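Local coordinates for protein imidazoleglycerol-phosphate dehydratase (Staphylococcus aureus subsp. aureus, PDB 2AE8) that catalyses the manganese-dependent dehydration of imidazoleglycerol phosphate to imidazoleacetol phosphate, the sixth step of histidine biosynthesis, at residues F62-L76 against H187-L201. Sequence-based numbering, arbitrary orientation.
Sequences FLNHMLTLFTFHSGL and HHEIEAIFKAFSRAL. With MG (magnesium ion), chain L; MG (magnesium ion), chain T.
H73 and R199 join the C-terminal halves of two helices that run roughly parallel (33° between their axes) and draw together toward S74 and S198. R199 NE donates to H73 ND1 at 3.2 Å, nearly straight (162°) and close to the planes of both imidazole and guanidinium. K195 lies over one face of the H73 ring, its CG in CH-pi contact, while its ammonium NZ continues to the hydroxyl of Y118 of a neighbouring subunit. S198 is a knob among L69, F70, H73 and S74; its OG is turned back to F194 O, 2.6 Å away, which S198 N reaches from the opposite face, so the hydroxyl bonds within its own helix while OG lies against F70 CA and CD1. In the middle, selenomethionine M66 sets its CB squarely over the F194 ring, 3.6 Å from the centroid, and the bend at chi2 brings SE obliquely to the same ring. At the other end F62, with CG anti to the backbone N, forms an offset edge-to-face pair with H187, planes at 82°, and also meets I190 CG2. H187 NE2 (2.4 Å) and E191 OE1 (2.1 Å), the latter on an extended side chain, bind a magnesium ion; H65 NE2, in one of two modelled conformers, makes a long contact to it at 2.8 Å. H92 of a second subunit is a further ligand. Pairing helices 61-74 and 186-205 thus places H65 beside an ion held by H187 and E191, at a site that takes manganese in the enzyme and is completed only by subunit assembly.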
loop_
_atom_site.group_PDB
_atom_site.type_symbol
_atom_site.label_atom_id
_atom_site.label_comp_id
_atom_site.label_asym_id
_atom_site.label_seq_id
_atom_site.Cartn_x
_atom_site.Cartn_y
_atom_site.Cartn_z
ATOM N N PHE B 62 -6.438 -32.049 -34.619
ATOM C CA PHE B 62 -6.411 -30.592 -34.573
ATOM C C PHE B 62 -5.274 -30.068 -35.441
ATOM O O PHE B 62 -5.431 -29.054 -36.111
ATOM C CB PHE B 62 -6.296 -30.063 -33.126
ATOM C CG PHE B 62 -6.356 -28.560 -33.035
ATOM C CD1 PHE B 62 -7.570 -27.892 -33.166
ATOM C CD2 PHE B 62 -5.190 -27.811 -32.859
ATOM C CE1 PHE B 62 -7.629 -26.493 -33.095
ATOM C CE2 PHE B 62 -5.242 -26.414 -32.780
ATOM C CZ PHE B 62 -6.463 -25.756 -32.902
ATOM N N LEU B 63 -4.143 -30.770 -35.431
ATOM C CA LEU B 63 -2.987 -30.387 -36.237
ATOM C C LEU B 63 -3.318 -30.498 -37.733
ATOM O O LEU B 63 -2.946 -29.622 -38.510
ATOM C CB LEU B 63 -1.745 -31.212 -35.873
ATOM C CG LEU B 63 -0.401 -30.765 -36.474
ATOM C CD1 LEU B 63 -0.064 -29.316 -36.135
ATOM C CD2 LEU B 63 0.724 -31.711 -36.039
ATOM N N ASN B 64 -4.058 -31.545 -38.111
ATOM C CA ASN B 64 -4.583 -31.656 -39.487
ATOM C C ASN B 64 -5.315 -30.401 -39.943
ATOM O O ASN B 64 -5.036 -29.875 -41.027
ATOM C CB ASN B 64 -5.487 -32.887 -39.646
ATOM C CG ASN B 64 -4.699 -34.181 -39.670
ATOM O OD1 ASN B 64 -3.472 -34.173 -39.657
ATOM N ND2 ASN B 64 -5.402 -35.305 -39.692
ATOM N N HIS B 65 -6.233 -29.905 -39.116
ATOM C CA HIS B 65 -7.018 -28.736 -39.484
ATOM C C HIS B 65 -6.136 -27.498 -39.635
ATOM O O HIS B 65 -6.286 -26.728 -40.605
ATOM C CB HIS B 65 -8.151 -28.476 -38.479
ATOM C CG HIS B 65 -9.012 -27.295 -38.831
ATOM N ND1 HIS B 65 -9.526 -27.096 -40.096
ATOM C CD2 HIS B 65 -9.466 -26.263 -38.078
ATOM C CE1 HIS B 65 -10.236 -25.979 -40.113
ATOM N NE2 HIS B 65 -10.215 -25.453 -38.902
HETATM N N MSE B 66 -5.220 -27.308 -38.685
HETATM C CA MSE B 66 -4.324 -26.132 -38.703
HETATM C C MSE B 66 -3.381 -26.113 -39.930
HETATM O O MSE B 66 -3.177 -25.068 -40.566
HETATM C CB MSE B 66 -3.524 -26.052 -37.395
HETATM C CG MSE B 66 -4.381 -25.716 -36.146
HETATM SE SE MSE B 66 -5.492 -24.075 -36.292
HETATM C CE MSE B 66 -7.220 -24.872 -36.664
ATOM N N LEU B 67 -2.796 -27.268 -40.242
ATOM C CA LEU B 67 -1.919 -27.379 -41.421
ATOM C C LEU B 67 -2.717 -27.266 -42.713
ATOM O O LEU B 67 -2.210 -26.783 -43.712
ATOM C CB LEU B 67 -1.085 -28.664 -41.378
ATOM C CG LEU B 67 -0.155 -28.750 -40.162
ATOM C CD1 LEU B 67 0.659 -30.051 -40.132
ATOM C CD2 LEU B 67 0.761 -27.534 -40.136
ATOM N N THR B 68 -3.978 -27.685 -42.694
ATOM C CA THR B 68 -4.844 -27.443 -43.851
ATOM C C THR B 68 -5.021 -25.936 -44.041
ATOM O O THR B 68 -4.971 -25.434 -45.168
ATOM C CB THR B 68 -6.204 -28.185 -43.713
ATOM O OG1 THR B 68 -5.953 -29.598 -43.710
ATOM C CG2 THR B 68 -7.166 -27.832 -44.856
ATOM N N LEU B 69 -5.183 -25.209 -42.934
ATOM C CA LEU B 69 -5.262 -23.747 -42.978
ATOM C C LEU B 69 -3.972 -23.112 -43.500
ATOM O O LEU B 69 -3.998 -22.186 -44.330
ATOM C CB LEU B 69 -5.604 -23.195 -41.577
ATOM C CG LEU B 69 -7.083 -23.253 -41.203
ATOM C CD1 LEU B 69 -7.236 -23.156 -39.695
ATOM C CD2 LEU B 69 -7.896 -22.130 -41.905
ATOM N N PHE B 70 -2.845 -23.616 -43.011
ATOM C CA PHE B 70 -1.530 -23.184 -43.469
ATOM C C PHE B 70 -1.429 -23.305 -44.998
ATOM O O PHE B 70 -1.030 -22.361 -45.690
ATOM C CB PHE B 70 -0.442 -24.011 -42.779
ATOM C CG PHE B 70 0.939 -23.818 -43.354
ATOM C CD1 PHE B 70 1.766 -22.790 -42.898
ATOM C CD2 PHE B 70 1.421 -24.677 -44.349
ATOM C CE1 PHE B 70 3.052 -22.604 -43.429
ATOM C CE2 PHE B 70 2.694 -24.502 -44.895
ATOM C CZ PHE B 70 3.515 -23.460 -44.440
ATOM N N THR B 71 -1.809 -24.463 -45.529
ATOM C CA THR B 71 -1.681 -24.665 -46.981
ATOM C C THR B 71 -2.478 -23.650 -47.758
ATOM O O THR B 71 -1.944 -23.021 -48.674
ATOM C CB THR B 71 -2.017 -26.107 -47.442
ATOM O OG1 THR B 71 -3.380 -26.423 -47.148
ATOM C CG2 THR B 71 -1.121 -27.083 -46.768
ATOM N N PHE B 72 -3.735 -23.438 -47.370
ATOM C CA PHE B 72 -4.606 -22.490 -48.071
ATOM C C PHE B 72 -4.098 -21.058 -47.988
ATOM O O PHE B 72 -4.102 -20.323 -48.986
ATOM C CB PHE B 72 -6.042 -22.564 -47.522
ATOM C CG PHE B 72 -7.013 -21.675 -48.246
ATOM C CD1 PHE B 72 -7.764 -22.170 -49.314
ATOM C CD2 PHE B 72 -7.177 -20.337 -47.876
ATOM C CE1 PHE B 72 -8.664 -21.347 -49.996
ATOM C CE2 PHE B 72 -8.066 -19.500 -48.557
ATOM C CZ PHE B 72 -8.817 -20.011 -49.616
ATOM N N HIS B 73 -3.674 -20.644 -46.797
ATOM C CA HIS B 73 -3.300 -19.237 -46.593
ATOM C C HIS B 73 -1.890 -18.864 -47.008
ATOM O O HIS B 73 -1.631 -17.691 -47.253
ATOM C CB HIS B 73 -3.574 -18.810 -45.144
ATOM C CG HIS B 73 -5.032 -18.737 -44.833
ATOM N ND1 HIS B 73 -5.798 -17.644 -45.156
ATOM C CD2 HIS B 73 -5.879 -19.645 -44.292
ATOM C CE1 HIS B 73 -7.052 -17.865 -44.801
ATOM N NE2 HIS B 73 -7.128 -19.072 -44.275
ATOM N N SER B 74 -0.986 -19.849 -47.062
ATOM C CA SER B 74 0.383 -19.635 -47.551
ATOM C C SER B 74 0.515 -19.796 -49.076
ATOM O O SER B 74 1.480 -19.314 -49.666
ATOM C CB SER B 74 1.375 -20.590 -46.882
ATOM O OG SER B 74 1.138 -21.939 -47.264
ATOM N N GLY B 75 -0.435 -20.502 -49.683
ATOM C CA GLY B 75 -0.338 -20.897 -51.094
ATOM C C GLY B 75 0.558 -22.105 -51.340
ATOM O O GLY B 75 0.782 -22.495 -52.495
ATOM N N LEU B 76 1.083 -22.702 -50.273
ATOM C CA LEU B 76 1.973 -23.858 -50.405
ATOM C C LEU B 76 1.227 -25.168 -50.226
ATOM O O LEU B 76 0.359 -25.278 -49.361
ATOM C CB LEU B 76 3.133 -23.782 -49.408
ATOM C CG LEU B 76 3.910 -22.461 -49.346
ATOM C CD1 LEU B 76 4.813 -22.440 -48.132
ATOM C CD2 LEU B 76 4.710 -22.237 -50.623
ATOM N N HIS B 187 -9.632 -21.858 -29.485
ATOM C CA HIS B 187 -9.672 -22.328 -30.872
ATOM C C HIS B 187 -9.444 -21.135 -31.817
ATOM O O HIS B 187 -8.625 -21.209 -32.731
ATOM C CB HIS B 187 -11.009 -23.035 -31.166
ATOM C CG HIS B 187 -11.054 -23.708 -32.500
ATOM N ND1 HIS B 187 -11.099 -25.082 -32.641
ATOM C CD2 HIS B 187 -11.032 -23.200 -33.757
ATOM C CE1 HIS B 187 -11.120 -25.390 -33.928
ATOM N NE2 HIS B 187 -11.086 -24.267 -34.625
ATOM N N HIS B 188 -10.136 -20.028 -31.553
ATOM C CA HIS B 188 -10.000 -18.806 -32.322
ATOM C C HIS B 188 -8.586 -18.243 -32.231
ATOM O O HIS B 188 -8.046 -17.721 -33.216
ATOM C CB HIS B 188 -10.978 -17.741 -31.813
ATOM C CG HIS B 188 -12.407 -18.038 -32.123
ATOM N ND1 HIS B 188 -13.440 -17.264 -31.653
ATOM C CD2 HIS B 188 -12.981 -19.036 -32.845
ATOM C CE1 HIS B 188 -14.589 -17.758 -32.083
ATOM N NE2 HIS B 188 -14.338 -18.834 -32.808
ATOM N N GLU B 189 -8.000 -18.329 -31.034
ATOM C CA GLU B 189 -6.675 -17.781 -30.790
ATOM C C GLU B 189 -5.642 -18.498 -31.654
ATOM O O GLU B 189 -4.846 -17.876 -32.338
ATOM C CB GLU B 189 -6.314 -17.939 -29.305
ATOM C CG GLU B 189 -6.961 -16.903 -28.366
ATOM C CD GLU B 189 -6.899 -17.314 -26.889
ATOM O OE1 GLU B 189 -6.294 -18.362 -26.548
ATOM O OE2 GLU B 189 -7.516 -16.610 -26.072
ATOM N N ILE B 190 -5.637 -19.817 -31.578
ATOM C CA ILE B 190 -4.723 -20.618 -32.362
ATOM C C ILE B 190 -4.978 -20.451 -33.868
ATOM O O ILE B 190 -4.042 -20.315 -34.655
ATOM C CB ILE B 190 -4.841 -22.092 -31.953
ATOM C CG1 ILE B 190 -4.460 -22.233 -30.464
ATOM C CG2 ILE B 190 -3.926 -22.951 -32.824
ATOM C CD1 ILE B 190 -4.886 -23.559 -29.830
ATOM N N GLU B 191 -6.244 -20.468 -34.258
ATOM C CA GLU B 191 -6.597 -20.317 -35.668
ATOM C C GLU B 191 -6.153 -18.975 -36.239
ATOM O O GLU B 191 -5.561 -18.931 -37.318
ATOM C CB GLU B 191 -8.091 -20.563 -35.892
ATOM C CG GLU B 191 -8.517 -20.421 -37.335
ATOM C CD GLU B 191 -9.770 -21.217 -37.668
ATOM O OE1 GLU B 191 -10.324 -21.909 -36.785
ATOM O OE2 GLU B 191 -10.203 -21.147 -38.830
ATOM N N ALA B 192 -6.431 -17.875 -35.539
ATOM C CA ALA B 192 -5.945 -16.557 -35.976
ATOM C C ALA B 192 -4.423 -16.542 -36.152
ATOM O O ALA B 192 -3.904 -15.984 -37.125
ATOM C CB ALA B 192 -6.393 -15.443 -34.991
ATOM N N ILE B 193 -3.702 -17.159 -35.214
ATOM C CA ILE B 193 -2.233 -17.231 -35.297
ATOM C C ILE B 193 -1.760 -18.041 -36.536
ATOM O O ILE B 193 -0.874 -17.604 -37.271
ATOM C CB ILE B 193 -1.621 -17.834 -34.017
ATOM C CG1 ILE B 193 -1.785 -16.868 -32.816
ATOM C CG2 ILE B 193 -0.127 -18.211 -34.230
ATOM C CD1 ILE B 193 -1.487 -17.538 -31.483
ATOM N N PHE B 194 -2.347 -19.216 -36.752
ATOM C CA PHE B 194 -2.030 -20.006 -37.952
ATOM C C PHE B 194 -2.374 -19.272 -39.240
ATOM O O PHE B 194 -1.571 -19.265 -40.170
ATOM C CB PHE B 194 -2.706 -21.378 -37.928
ATOM C CG PHE B 194 -1.884 -22.442 -37.285
ATOM C CD1 PHE B 194 -0.956 -23.168 -38.037
ATOM C CD2 PHE B 194 -2.028 -22.726 -35.925
ATOM C CE1 PHE B 194 -0.180 -24.168 -37.450
ATOM C CE2 PHE B 194 -1.250 -23.739 -35.306
ATOM C CZ PHE B 194 -0.318 -24.467 -36.078
ATOM N N LYS B 195 -3.541 -18.638 -39.296
ATOM C CA LYS B 195 -3.923 -17.862 -40.471
ATOM C C LYS B 195 -2.954 -16.705 -40.743
ATOM O O LYS B 195 -2.488 -16.519 -41.870
ATOM C CB LYS B 195 -5.367 -17.343 -40.379
ATOM C CG LYS B 195 -6.478 -18.434 -40.514
ATOM C CD LYS B 195 -7.919 -17.838 -40.513
ATOM C CE LYS B 195 -8.132 -16.779 -41.628
ATOM N NZ LYS B 195 -9.588 -16.409 -41.793
ATOM N N ALA B 196 -2.646 -15.927 -39.711
ATOM C CA ALA B 196 -1.765 -14.782 -39.857
ATOM C C ALA B 196 -0.343 -15.188 -40.231
ATOM O O ALA B 196 0.252 -14.557 -41.085
ATOM C CB ALA B 196 -1.761 -13.933 -38.578
ATOM N N PHE B 197 0.215 -16.201 -39.579
ATOM C CA PHE B 197 1.560 -16.644 -39.924
ATOM C C PHE B 197 1.640 -17.096 -41.392
ATOM O O PHE B 197 2.567 -16.725 -42.108
ATOM C CB PHE B 197 2.015 -17.803 -39.035
ATOM C CG PHE B 197 3.345 -18.397 -39.464
ATOM C CD1 PHE B 197 4.539 -17.778 -39.118
ATOM C CD2 PHE B 197 3.388 -19.561 -40.253
ATOM C CE1 PHE B 197 5.767 -18.305 -39.517
ATOM C CE2 PHE B 197 4.606 -20.088 -40.670
ATOM C CZ PHE B 197 5.803 -19.466 -40.294
ATOM N N SER B 198 0.672 -17.916 -41.811
ATOM C CA SER B 198 0.632 -18.471 -43.172
ATOM C C SER B 198 0.577 -17.350 -44.196
ATOM O O SER B 198 1.305 -17.372 -45.179
ATOM C CB SER B 198 -0.609 -19.326 -43.361
ATOM O OG SER B 198 -0.669 -20.332 -42.389
ATOM N N ARG B 199 -0.307 -16.386 -43.968
ATOM C CA ARG B 199 -0.484 -15.294 -44.893
ATOM C C ARG B 199 0.755 -14.426 -44.951
ATOM O O ARG B 199 1.201 -14.072 -46.030
ATOM C CB ARG B 199 -1.704 -14.457 -44.538
ATOM C CG ARG B 199 -3.017 -15.143 -44.841
ATOM C CD ARG B 199 -4.020 -14.132 -45.345
ATOM N NE ARG B 199 -4.902 -14.757 -46.329
ATOM C CZ ARG B 199 -5.383 -14.154 -47.411
ATOM N NH1 ARG B 199 -5.091 -12.883 -47.687
ATOM N NH2 ARG B 199 -6.172 -14.831 -48.215
ATOM N N ALA B 200 1.310 -14.090 -43.787
ATOM C CA ALA B 200 2.543 -13.298 -43.709
ATOM C C ALA B 200 3.693 -14.005 -44.423
ATOM O O ALA B 200 4.471 -13.363 -45.142
ATOM C CB ALA B 200 2.929 -13.032 -42.239
ATOM N N LEU B 201 3.823 -15.307 -44.185
ATOM C CA LEU B 201 4.827 -16.117 -44.873
ATOM C C LEU B 201 4.600 -16.090 -46.382
ATOM O O LEU B 201 5.520 -15.787 -47.130
ATOM C CB LEU B 201 4.846 -17.567 -44.364
ATOM C CG LEU B 201 5.860 -18.493 -45.063
ATOM C CD1 LEU B 201 7.300 -18.065 -44.822
ATOM C CD2 LEU B 201 5.651 -19.944 -44.668
HETATM MG MG MG L . -11.280 -23.784 -36.949
HETATM MG MG MG T . -15.760 -19.984 -33.990
HETATM O O HOH W 1 -11.982 -23.433 -39.758
HETATM O O HOH W 2 -14.128 -20.949 -35.615
HETATM O O HOH W 3 -17.397 -19.394 -32.601
HETATM O O HOH W 4 -16.635 -18.277 -34.898
#